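Local coordinates for petrobactin-binding protein YclQ (Bacillus subtilis subsp. subtilis str. 168, PDB 3GFV), which binds iron-free and ferric petrobactin, and its precursor 3,4-dihydroxybenzoic acid, as the solute-binding part of the YclNOPQ ABC transporter for siderophore uptake, at residues Tyr275-Gly278 / Glu282-Thr285; Phe40-Leu45 / Gln63-Tyr68; Glu130-Asp135 / Asp151-Ile156; Val176-Asp181 / Ser191-Ile196. All coordinates share one frame; numbering follows the deposited sequence.

Contact 1. Residues Tyr275-Gly278 / Glu282-Thr285; sequences YLSG and ESMT
Ser283 lays its hydroxymethyl group against the backbone of Gly278, with Ser283 OG 3.3 Å from Gly278 CA. The same oxygen is 3.4 Å from Gly278 C, and the approach is backed by Ser283 CB, 3.7 Å from Gly278 N. A first torsion of 45° sets OG between the backbone N and the carbonyl carbon of its own residue, turned onto the glycine. Gly278 has a positive phi of 97°, where a side chain would jam against the carbonyl O of Ser277; this strain in its own backbone, not the nearby hydroxyl, calls for glycine. The second serine stands farther off: Ser277 OG and Ser283 OG are 4.0 Å apart, too far for a direct bond. Ser277 OG is hydrogen-bonded to Tyr68 OH, while Ser283 OG is bonded to Asp46 OD1 and to Gly280 N. Only 88 Å² is buried in all, a small backbone-to-hydroxyl packing. Ser277 is where the chain leaves helix 271-276, and Ser283 lies in the first turn of helix 281-296. Asp46, on helix 42-50, also bonds Glu282 N, tying the start of helix 281-296 to the N-terminal lobe, while Met284 packs on helix 128-142.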
loop_
_atom_site.group_PDB
_atom_site.type_symbol
_atom_site.label_atom_id
_atom_site.label_comp_id
_atom_site.label_asym_id
_atom_site.label_seq_id
_atom_site.Cartn_x
_atom_site.Cartn_y
_atom_site.Cartn_z
ATOM N N TYR A 275 -3.270 3.539 3.508
ATOM C CA TYR A 275 -2.422 3.675 4.687
ATOM C C TYR A 275 -1.988 2.325 5.285
ATOM O O TYR A 275 -0.831 2.158 5.670
ATOM C CB TYR A 275 -3.133 4.526 5.739
ATOM C CG TYR A 275 -2.275 4.797 6.946
ATOM C CD1 TYR A 275 -1.190 5.663 6.860
ATOM C CD2 TYR A 275 -2.542 4.186 8.159
ATOM C CE1 TYR A 275 -0.397 5.928 7.970
ATOM C CE2 TYR A 275 -1.755 4.443 9.273
ATOM C CZ TYR A 275 -0.681 5.313 9.166
ATOM O OH TYR A 275 0.112 5.570 10.269
ATOM N N LEU A 276 -2.894 1.359 5.327
ATOM C CA LEU A 276 -2.592 0.084 5.995
ATOM C C LEU A 276 -2.103 -0.960 5.014
ATOM O O LEU A 276 -1.508 -1.961 5.410
ATOM C CB LEU A 276 -3.835 -0.481 6.656
ATOM C CG LEU A 276 -4.469 0.452 7.692
ATOM C CD1 LEU A 276 -5.803 -0.114 8.165
ATOM C CD2 LEU A 276 -3.512 0.724 8.853
ATOM N N SER A 277 -2.376 -0.752 3.736
ATOM C CA SER A 277 -2.079 -1.802 2.763
ATOM C C SER A 277 -1.304 -1.247 1.569
ATOM O O SER A 277 -0.467 -0.365 1.721
ATOM C CB SER A 277 -3.362 -2.504 2.311
ATOM O OG SER A 277 -3.046 -3.672 1.535
ATOM N N GLY A 278 -1.590 -1.766 0.383
ATOM C CA GLY A 278 -0.839 -1.388 -0.801
ATOM C C GLY A 278 0.266 -2.387 -1.128
ATOM O O GLY A 278 0.754 -3.095 -0.247
ATOM N N GLU A 282 -4.283 -6.944 -5.507
ATOM C CA GLU A 282 -5.624 -6.383 -5.382
ATOM C C GLU A 282 -5.571 -4.903 -5.035
ATOM O O GLU A 282 -6.273 -4.093 -5.638
ATOM C CB GLU A 282 -6.436 -7.123 -4.324
ATOM C CG GLU A 282 -6.562 -8.609 -4.644
ATOM C CD GLU A 282 -7.420 -9.397 -3.673
ATOM O OE1 GLU A 282 -7.704 -8.900 -2.574
ATOM O OE2 GLU A 282 -7.804 -10.546 -4.037
ATOM N N SER A 283 -4.737 -4.553 -4.061
ATOM C CA SER A 283 -4.654 -3.156 -3.646
ATOM C C SER A 283 -4.161 -2.283 -4.806
ATOM O O SER A 283 -4.680 -1.188 -5.014
ATOM C CB SER A 283 -3.811 -2.970 -2.369
ATOM O OG SER A 283 -2.595 -3.696 -2.396
HETATM N N MSE A 284 -3.204 -2.781 -5.595
HETATM C CA MSE A 284 -2.705 -1.985 -6.719
HETATM C C MSE A 284 -3.840 -1.767 -7.728
HETATM O O MSE A 284 -4.032 -0.662 -8.254
HETATM C CB MSE A 284 -1.516 -2.677 -7.375
HETATM C CG MSE A 284 -1.091 -2.093 -8.703
HETATM SE SE MSE A 284 -0.437 -0.231 -8.616
HETATM C CE MSE A 284 1.424 -0.528 -8.168
ATOM N N THR A 285 -4.564 -2.838 -8.022
ATOM C CA THR A 285 -5.673 -2.764 -8.969
ATOM C C THR A 285 -6.687 -1.711 -8.538
ATOM O O THR A 285 -7.120 -0.878 -9.343
ATOM C CB THR A 285 -6.337 -4.126 -9.134
ATOM O OG1 THR A 285 -5.393 -5.012 -9.751
ATOM C CG2 THR A 285 -7.551 -4.003 -10.019
#

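Contact 2. Residues Phe40-Leu45 / Gln63-Tyr68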
loop_
_atom_site.group_PDB
_atom_site.type_symbol
_atom_site.label_atom_id
_atom_site.label_comp_id
_atom_site.label_asym_id
_atom_site.label_seq_id
_atom_site.Cartn_x
_atom_site.Cartn_y
_atom_site.Cartn_z
ATOM N N PHE A 40 1.990 -10.404 7.943
ATOM C CA PHE A 40 1.929 -9.078 8.550
ATOM C C PHE A 40 1.954 -7.958 7.521
ATOM O O PHE A 40 2.016 -6.792 7.881
ATOM C CB PHE A 40 3.073 -8.883 9.552
ATOM C CG PHE A 40 2.761 -9.426 10.911
ATOM C CD1 PHE A 40 2.994 -10.752 11.208
ATOM C CD2 PHE A 40 2.205 -8.600 11.887
ATOM C CE1 PHE A 40 2.681 -11.263 12.472
ATOM C CE2 PHE A 40 1.895 -9.103 13.138
ATOM C CZ PHE A 40 2.136 -10.443 13.422
ATOM N N ASP A 41 1.910 -8.307 6.242
ATOM C CA ASP A 41 1.871 -7.282 5.208
ATOM C C ASP A 41 0.569 -7.446 4.427
ATOM O O ASP A 41 0.371 -8.466 3.781
ATOM C CB ASP A 41 3.064 -7.424 4.243
ATOM C CG ASP A 41 2.997 -6.417 3.117
ATOM O OD1 ASP A 41 3.064 -5.197 3.433
ATOM O OD2 ASP A 41 2.832 -6.831 1.944
ATOM N N PHE A 42 -0.306 -6.444 4.464
ATOM C CA PHE A 42 -1.628 -6.616 3.842
ATOM C C PHE A 42 -1.580 -6.698 2.318
ATOM O O PHE A 42 -2.426 -7.362 1.704
ATOM C CB PHE A 42 -2.608 -5.539 4.298
ATOM C CG PHE A 42 -3.045 -5.688 5.739
ATOM C CD1 PHE A 42 -3.189 -6.941 6.310
ATOM C CD2 PHE A 42 -3.339 -4.572 6.515
ATOM C CE1 PHE A 42 -3.596 -7.076 7.644
ATOM C CE2 PHE A 42 -3.769 -4.702 7.837
ATOM C CZ PHE A 42 -3.894 -5.963 8.398
ATOM N N GLY A 43 -0.597 -6.040 1.708
ATOM C CA GLY A 43 -0.430 -6.165 0.261
ATOM C C GLY A 43 -0.185 -7.621 -0.101
ATOM O O GLY A 43 -0.793 -8.179 -1.032
ATOM N N SER A 44 0.716 -8.247 0.642
ATOM C CA SER A 44 1.070 -9.637 0.383
ATOM C C SER A 44 -0.141 -10.513 0.632
ATOM O O SER A 44 -0.385 -11.488 -0.083
ATOM C CB SER A 44 2.217 -10.077 1.295
ATOM O OG SER A 44 3.407 -9.372 1.001
ATOM N N LEU A 45 -0.893 -10.189 1.681
ATOM C CA LEU A 45 -2.126 -10.919 1.944
ATOM C C LEU A 45 -3.098 -10.872 0.760
ATOM O O LEU A 45 -3.726 -11.875 0.417
ATOM C CB LEU A 45 -2.800 -10.403 3.234
ATOM C CG LEU A 45 -4.063 -11.159 3.670
ATOM C CD1 LEU A 45 -3.798 -12.671 3.907
ATOM C CD2 LEU A 45 -4.633 -10.492 4.938
ATOM N N GLN A 63 -6.286 -6.090 14.036
ATOM C CA GLN A 63 -6.638 -4.872 14.781
ATOM C C GLN A 63 -7.486 -3.914 13.945
ATOM O O GLN A 63 -8.562 -3.487 14.378
ATOM C CB GLN A 63 -5.395 -4.155 15.289
ATOM C CG GLN A 63 -5.735 -2.935 16.124
ATOM C CD GLN A 63 -4.564 -1.993 16.282
ATOM O OE1 GLN A 63 -4.204 -1.623 17.402
ATOM N NE2 GLN A 63 -3.955 -1.600 15.159
ATOM N N VAL A 64 -6.988 -3.568 12.758
ATOM C CA VAL A 64 -7.757 -2.822 11.776
ATOM C C VAL A 64 -7.556 -3.436 10.401
ATOM O O VAL A 64 -6.423 -3.723 10.002
ATOM C CB VAL A 64 -7.366 -1.313 11.734
ATOM C CG1 VAL A 64 -7.982 -0.583 12.896
ATOM C CG2 VAL A 64 -5.856 -1.148 11.754
ATOM N N LEU A 65 -8.658 -3.654 9.686
ATOM C CA LEU A 65 -8.591 -4.241 8.351
ATOM C C LEU A 65 -9.267 -3.364 7.328
ATOM O O LEU A 65 -10.400 -2.915 7.540
ATOM C CB LEU A 65 -9.274 -5.619 8.335
ATOM C CG LEU A 65 -8.515 -6.834 8.855
ATOM C CD1 LEU A 65 -9.464 -8.025 8.973
ATOM C CD2 LEU A 65 -7.345 -7.169 7.939
ATOM N N PRO A 66 -8.585 -3.112 6.204
ATOM C CA PRO A 66 -9.255 -2.397 5.116
ATOM C C PRO A 66 -10.490 -3.181 4.680
ATOM O O PRO A 66 -10.495 -4.418 4.778
ATOM C CB PRO A 66 -8.207 -2.402 4.001
ATOM C CG PRO A 66 -6.904 -2.578 4.699
ATOM C CD PRO A 66 -7.195 -3.465 5.874
ATOM N N LYS A 67 -11.501 -2.478 4.178
ATOM C CA LYS A 67 -12.779 -3.093 3.865
ATOM C C LYS A 67 -12.635 -4.270 2.909
ATOM O O LYS A 67 -13.300 -5.285 3.082
ATOM C CB LYS A 67 -13.764 -2.077 3.285
ATOM C CG LYS A 67 -15.163 -2.662 3.097
ATOM C CD LYS A 67 -16.079 -1.759 2.283
ATOM C CE LYS A 67 -17.300 -2.537 1.794
ATOM N NZ LYS A 67 -18.281 -1.676 1.069
ATOM N N TYR A 68 -11.782 -4.117 1.901
ATOM C CA TYR A 68 -11.625 -5.159 0.893
ATOM C C TYR A 68 -11.088 -6.451 1.498
ATOM O O TYR A 68 -11.228 -7.505 0.885
ATOM C CB TYR A 68 -10.777 -4.691 -0.315
ATOM C CG TYR A 68 -9.264 -4.719 -0.145
ATOM C CD1 TYR A 68 -8.485 -5.641 -0.827
ATOM C CD2 TYR A 68 -8.619 -3.803 0.677
ATOM C CE1 TYR A 68 -7.100 -5.660 -0.691
ATOM C CE2 TYR A 68 -7.241 -3.816 0.825
ATOM C CZ TYR A 68 -6.486 -4.747 0.137
ATOM O OH TYR A 68 -5.124 -4.764 0.294
#
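Phe42 presents its ring to the 63-68 loop, and this is the tightly packed part of the contact. Three groups approach the ring obliquely. Phe42 CE2 lies 3.6 Å from Val64 O. The phenylalanine and leucine side chains cross at about a right angle, and the Leu65 CD2 methyl makes the contact, 3.7 Å from Phe42 CZ. Pro66 CD is a little farther off, 4.1 Å from Phe42 CD2. A chi1 of -71°, with CG beside the backbone N, carries the ring from the first turn of helix 42-50 to the loop. Packing is looser at Tyr68, whose OH is 4.0 Å from Phe42 O and is hydrogen-bonded to Asp46 OD1. On the solvent side Gln63 and Lys67 are exposed and lend almost nothing to the contact.

The helix that bears Phe42 is fixed at its start by Asp41, the N-cap. Asp41 OD2 accepts from Ser44 N at 2.9 Å, from above the carboxylate plane, and is also bonded to Ser44 OG at 2.8 Å, 16° out of that plane. Strand 37-39, helix 42-50 and the neighbouring parallel strand 57-60 form a beta-alpha-beta crossover, and residues 63-68 follow its second strand. Phe42 thus packs the crossover helix against the loop leaving that strand, within a building unit of a lobe in the periplasmic binding protein fold.

Contact 3. Residues Glu130-Asp135 / Asp151-Ile156; sequences ESFKSD and DELANI
Phe132 holds CG opposite its backbone N (chi1 -179°), and its ring lies against helix 146-170, while Leu153 keeps CG opposite its carbonyl carbon (chi1 -74°) and extends its branched end to meet it. The two side chains slide past each other in opposite directions, and Leu153 CD2 comes within 3.7 Å of Phe132 CE2. One turn on, Ile156 CD1 touches the same ring at its edge, near the ring plane, 4.1 Å from Phe132 CZ. Leu153 is shared: its CD1 methyl lies 4.1 Å from Lys133 O, and its CD2 methyl is equally far from Lys133 CG. The lysine thus gives its aliphatic root to the apolar contact, while its extended chain carries NZ onward to a salt bridge with Asp157.

The axes of the two segments approach to 11.2 Å, and their directions differ by 154°, a roughly antiparallel arrangement. Such spacing is bridged by long apolar side chains, with the nearest CA pair, Lys133 and Leu153, 7.1 Å apart. From helix 281-296, Met284 packs on both Phe132 and Ile156. Helices 128-142 and 146-170 form an antiparallel helical hairpin. The longer of them links the two lobes, as is typical of the Fe/B12 class of binding proteins, in which a single long helix joins the alpha/beta domains.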
loop_
_atom_site.group_PDB
_atom_site.type_symbol
_atom_site.label_atom_id
_atom_site.label_comp_id
_atom_site.label_asym_id
_atom_site.label_seq_id
_atom_site.Cartn_x
_atom_site.Cartn_y
_atom_site.Cartn_z
ATOM N N GLU A 130 9.708 -1.967 -9.635
ATOM C CA GLU A 130 10.710 -3.024 -9.524
ATOM C C GLU A 130 10.415 -3.898 -8.304
ATOM O O GLU A 130 10.343 -5.123 -8.419
ATOM C CB GLU A 130 12.117 -2.434 -9.428
ATOM C CG GLU A 130 13.220 -3.459 -9.183
ATOM C CD GLU A 130 14.609 -2.829 -9.134
ATOM O OE1 GLU A 130 15.290 -2.960 -8.094
ATOM O OE2 GLU A 130 15.014 -2.193 -10.130
ATOM N N SER A 131 10.239 -3.259 -7.147
ATOM C CA SER A 131 9.988 -3.989 -5.903
ATOM C C SER A 131 8.600 -4.635 -5.919
ATOM O O SER A 131 8.431 -5.765 -5.432
ATOM C CB SER A 131 10.188 -3.094 -4.653
ATOM O OG SER A 131 9.258 -2.036 -4.656
ATOM N N PHE A 132 7.613 -3.933 -6.479
ATOM C CA PHE A 132 6.254 -4.473 -6.611
ATOM C C PHE A 132 6.281 -5.769 -7.422
ATOM O O PHE A 132 5.755 -6.797 -7.013
ATOM C CB PHE A 132 5.340 -3.466 -7.312
ATOM C CG PHE A 132 3.913 -3.934 -7.468
ATOM C CD1 PHE A 132 3.014 -3.803 -6.419
ATOM C CD2 PHE A 132 3.456 -4.460 -8.677
ATOM C CE1 PHE A 132 1.692 -4.219 -6.555
ATOM C CE2 PHE A 132 2.140 -4.891 -8.819
ATOM C CZ PHE A 132 1.248 -4.751 -7.749
ATOM N N LYS A 133 6.888 -5.728 -8.593
ATOM C CA LYS A 133 6.944 -6.958 -9.383
ATOM C C LYS A 133 7.747 -8.055 -8.691
ATOM O O LYS A 133 7.368 -9.230 -8.719
ATOM C CB LYS A 133 7.491 -6.677 -10.771
ATOM C CG LYS A 133 6.539 -5.802 -11.573
ATOM C CD LYS A 133 7.085 -5.536 -12.971
ATOM C CE LYS A 133 5.968 -5.099 -13.899
ATOM N NZ LYS A 133 6.489 -4.797 -15.254
ATOM N N SER A 134 8.849 -7.678 -8.058
ATOM C CA SER A 134 9.680 -8.682 -7.404
ATOM C C SER A 134 8.916 -9.373 -6.281
ATOM O O SER A 134 8.985 -10.586 -6.127
ATOM C CB SER A 134 10.981 -8.067 -6.902
ATOM O OG SER A 134 11.693 -9.006 -6.127
ATOM N N ASP A 135 8.157 -8.600 -5.513
ATOM C CA ASP A 135 7.390 -9.166 -4.397
ATOM C C ASP A 135 6.361 -10.153 -4.914
ATOM O O ASP A 135 6.240 -11.263 -4.377
ATOM C CB ASP A 135 6.659 -8.064 -3.623
ATOM C CG ASP A 135 7.603 -7.223 -2.774
ATOM O OD1 ASP A 135 8.811 -7.566 -2.703
ATOM O OD2 ASP A 135 7.131 -6.214 -2.188
ATOM N N ASP A 151 0.720 -13.015 -15.643
ATOM C CA ASP A 151 -0.441 -12.494 -16.343
ATOM C C ASP A 151 -1.077 -11.318 -15.596
ATOM O O ASP A 151 -1.481 -10.321 -16.208
ATOM C CB ASP A 151 -1.467 -13.605 -16.556
ATOM C CG ASP A 151 -0.989 -14.660 -17.539
ATOM O OD1 ASP A 151 -0.083 -14.362 -18.357
ATOM O OD2 ASP A 151 -1.515 -15.798 -17.492
ATOM N N GLU A 152 -1.172 -11.431 -14.276
ATOM C CA GLU A 152 -1.722 -10.351 -13.474
ATOM C C GLU A 152 -0.832 -9.110 -13.530
ATOM O O GLU A 152 -1.328 -7.994 -13.592
ATOM C CB GLU A 152 -1.914 -10.803 -12.020
ATOM C CG GLU A 152 -2.975 -11.893 -11.856
ATOM C CD GLU A 152 -4.340 -11.449 -12.362
ATOM O OE1 GLU A 152 -4.745 -10.306 -12.058
ATOM O OE2 GLU A 152 -5.010 -12.242 -13.058
ATOM N N LEU A 153 0.482 -9.307 -13.510
ATOM C CA LEU A 153 1.393 -8.168 -13.596
ATOM C C LEU A 153 1.236 -7.506 -14.968
ATOM O O LEU A 153 1.252 -6.270 -15.070
ATOM C CB LEU A 153 2.843 -8.611 -13.364
ATOM C CG LEU A 153 3.158 -8.949 -11.898
ATOM C CD1 LEU A 153 4.583 -9.482 -11.745
ATOM C CD2 LEU A 153 2.929 -7.743 -10.980
ATOM N N ALA A 154 1.090 -8.318 -16.015
ATOM C CA ALA A 154 0.865 -7.767 -17.343
ATOM C C ALA A 154 -0.392 -6.904 -17.419
ATOM O O ALA A 154 -0.370 -5.814 -18.010
ATOM C CB ALA A 154 0.835 -8.896 -18.426
ATOM N N ASN A 155 -1.487 -7.373 -16.828
ATOM C CA ASN A 155 -2.725 -6.595 -16.809
ATOM C C ASN A 155 -2.550 -5.295 -16.046
ATOM O O ASN A 155 -3.057 -4.254 -16.456
ATOM C CB ASN A 155 -3.869 -7.372 -16.166
ATOM C CG ASN A 155 -4.288 -8.561 -16.977
ATOM O OD1 ASN A 155 -4.084 -8.609 -18.201
ATOM N ND2 ASN A 155 -4.885 -9.547 -16.306
ATOM N N ILE A 156 -1.849 -5.367 -14.920
ATOM C CA ILE A 156 -1.554 -4.170 -14.149
ATOM C C ILE A 156 -0.698 -3.171 -14.959
ATOM O O ILE A 156 -0.977 -1.965 -14.967
ATOM C CB ILE A 156 -0.923 -4.556 -12.808
ATOM C CG1 ILE A 156 -2.025 -5.099 -11.900
ATOM C CG2 ILE A 156 -0.218 -3.354 -12.166
ATOM C CD1 ILE A 156 -1.513 -5.756 -10.618
#

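Contact 4. Residues Val176-Asp181 / Ser191-Ile196; sequences VIMAND and SRYGLI
Val176 and Tyr193 bring the backbones nearest, CA to CA 7.4 Å, where strand 173-180 passes a type I turn running from Ser191 to Gly194 and closed by Gly194 N to Ser191 O. Val176 and Met178, two residues apart on the extended chain, both point toward the 191-196 segment, Val176 meeting Tyr193 and Ile196, Met178 meeting Tyr193. Val176 divides its two methyls: CG1 rests 3.9 Å from Tyr193 CB, and CG2 meets Ile196 CD1 tip to tip at 3.7 Å.

Met178, a selenomethionine in this crystal, runs extended and then bends at chi3 (76°). Its selenium thereby ends beside the tyrosine ring: SE is 5.5 Å from the Tyr193 ring centroid and 80° off the ring normal, which defines a Met-aromatic contact at the edge. The closest approach is to the phenol hydroxyl, Met178 SE to Tyr193 OH 3.9 Å. One face of the ring is covered from within the turn by Arg192, whose CG stands 3.8 Å above the plane over the centre of the Tyr193 ring. Phe187 on strand 183-187 adds an edge-to-face contact.

Arg192 NH1 bonds Thr213 O and forms a salt bridge with a phosphate ion, probably from the crystallisation liquor. Tyr193 OH is buried with no hydrogen-bonding partner in the model, and lies 3.4 Å above one face of the Arg192 guanidinium, offset toward its rim. The contact is therefore mainly dispersive, with an arginine laid along the tyrosine that also binds the phosphate through its guanidinium.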
loop_
_atom_site.group_PDB
_atom_site.type_symbol
_atom_site.label_atom_id
_atom_site.label_comp_id
_atom_site.label_asym_id
_atom_site.label_seq_id
_atom_site.Cartn_x
_atom_site.Cartn_y
_atom_site.Cartn_z
ATOM N N VAL A 176 -0.552 15.355 -3.362
ATOM C CA VAL A 176 -1.023 14.288 -2.470
ATOM C C VAL A 176 -0.816 14.690 -1.018
ATOM O O VAL A 176 0.307 15.017 -0.611
ATOM C CB VAL A 176 -0.241 12.976 -2.728
ATOM C CG1 VAL A 176 -0.796 11.837 -1.856
ATOM C CG2 VAL A 176 -0.323 12.591 -4.216
ATOM N N ILE A 177 -1.887 14.655 -0.232
ATOM C CA ILE A 177 -1.785 15.022 1.198
ATOM C C ILE A 177 -2.417 13.964 2.069
ATOM O O ILE A 177 -3.335 13.271 1.649
ATOM C CB ILE A 177 -2.431 16.367 1.555
ATOM C CG1 ILE A 177 -3.926 16.396 1.178
ATOM C CG2 ILE A 177 -1.630 17.540 0.928
ATOM C CD1 ILE A 177 -4.677 17.603 1.674
HETATM N N MSE A 178 -1.937 13.875 3.307
HETATM C CA MSE A 178 -2.587 13.040 4.304
HETATM C C MSE A 178 -2.998 13.928 5.472
HETATM O O MSE A 178 -2.216 14.789 5.931
HETATM C CB MSE A 178 -1.675 11.888 4.752
HETATM C CG MSE A 178 -2.314 11.021 5.812
HETATM SE SE MSE A 178 -1.139 9.473 6.172
HETATM C CE MSE A 178 0.143 10.428 7.214
ATOM N N ALA A 179 -4.243 13.769 5.899
ATOM C CA ALA A 179 -4.776 14.488 7.054
ATOM C C ALA A 179 -4.724 13.594 8.283
ATOM O O ALA A 179 -5.035 12.419 8.208
ATOM C CB ALA A 179 -6.203 14.919 6.792
ATOM N N ASN A 180 -4.354 14.169 9.425
ATOM C CA ASN A 180 -4.223 13.379 10.626
ATOM C C ASN A 180 -4.557 14.266 11.797
ATOM O O ASN A 180 -3.737 15.088 12.232
ATOM C CB ASN A 180 -2.817 12.803 10.743
ATOM C CG ASN A 180 -2.653 11.920 11.961
ATOM O OD1 ASN A 180 -3.467 11.031 12.214
ATOM N ND2 ASN A 180 -1.592 12.159 12.721
ATOM N N ASP A 181 -5.800 14.149 12.257
ATOM C CA ASP A 181 -6.272 14.952 13.364
ATOM C C ASP A 181 -6.037 16.421 13.041
ATOM O O ASP A 181 -5.558 17.190 13.882
ATOM C CB ASP A 181 -5.533 14.562 14.631
ATOM C CG ASP A 181 -6.213 15.084 15.887
ATOM O OD1 ASP A 181 -7.365 15.573 15.784
ATOM O OD2 ASP A 181 -5.592 15.000 16.973
ATOM N N SER A 191 8.094 9.258 -2.324
ATOM C CA SER A 191 7.570 9.159 -0.963
ATOM C C SER A 191 6.645 7.952 -0.831
ATOM O O SER A 191 6.404 7.200 -1.791
ATOM C CB SER A 191 6.819 10.439 -0.556
ATOM O OG SER A 191 5.547 10.492 -1.196
ATOM N N ARG A 192 6.111 7.778 0.367
ATOM C CA ARG A 192 5.185 6.697 0.623
ATOM C C ARG A 192 4.060 6.629 -0.414
ATOM O O ARG A 192 3.659 5.558 -0.838
ATOM C CB ARG A 192 4.601 6.882 2.016
ATOM C CG ARG A 192 3.595 5.834 2.387
ATOM C CD ARG A 192 3.111 6.140 3.788
ATOM N NE ARG A 192 2.450 5.000 4.394
ATOM C CZ ARG A 192 2.112 4.944 5.675
ATOM N NH1 ARG A 192 2.381 5.968 6.481
ATOM N NH2 ARG A 192 1.507 3.866 6.146
ATOM N N TYR A 193 3.562 7.782 -0.848
ATOM C CA TYR A 193 2.480 7.800 -1.830
ATOM C C TYR A 193 2.930 8.389 -3.159
ATOM O O TYR A 193 2.105 8.783 -4.005
ATOM C CB TYR A 193 1.246 8.549 -1.291
ATOM C CG TYR A 193 0.759 8.012 0.039
ATOM C CD1 TYR A 193 0.315 6.699 0.165
ATOM C CD2 TYR A 193 0.768 8.808 1.177
ATOM C CE1 TYR A 193 -0.111 6.206 1.395
ATOM C CE2 TYR A 193 0.337 8.328 2.393
ATOM C CZ TYR A 193 -0.105 7.021 2.497
ATOM O OH TYR A 193 -0.539 6.532 3.712
ATOM N N GLY A 194 4.243 8.419 -3.347
ATOM C CA GLY A 194 4.841 8.870 -4.583
ATOM C C GLY A 194 4.360 8.165 -5.842
ATOM O O GLY A 194 4.489 8.718 -6.930
ATOM N N LEU A 195 3.829 6.949 -5.725
ATOM C CA LEU A 195 3.433 6.220 -6.937
ATOM C C LEU A 195 2.411 6.969 -7.793
ATOM O O LEU A 195 2.343 6.750 -9.004
ATOM C CB LEU A 195 2.957 4.791 -6.623
ATOM C CG LEU A 195 1.514 4.592 -6.150
ATOM C CD1 LEU A 195 1.195 3.095 -6.204
ATOM C CD2 LEU A 195 1.352 5.127 -4.741
ATOM N N ILE A 196 1.635 7.865 -7.180
ATOM C CA ILE A 196 0.653 8.637 -7.935
ATOM C C ILE A 196 1.383 9.451 -9.013
ATOM O O ILE A 196 0.889 9.604 -10.136
ATOM C CB ILE A 196 -0.170 9.530 -6.988
ATOM C CG1 ILE A 196 -1.177 8.656 -6.223
ATOM C CG2 ILE A 196 -0.886 10.616 -7.778
ATOM C CD1 ILE A 196 -1.839 9.339 -4.996
#

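Contact 1 lies near the chain's centre and is the hub, since it touches each of the others, whereas contacts 2, 3 and 4 do not touch one another. Its Ser277 meets contact 2, its Tyr275 meets Tyr193 and Met178 of contact 4, and its helix 281-296 packs on both helices of contact 3. Contacts 3 and 4, about 22 Å apart between centres, lie on opposite sides of the chain's centre. Both are buried and apolar, one between helices, the other between a strand and the turn leading into a helix. Contacts 1 and 2 are only partly buried; both have hydroxyls bonded to Asp46, although ring packing dominates contact 2 and a serine against glycine backbone contact 1.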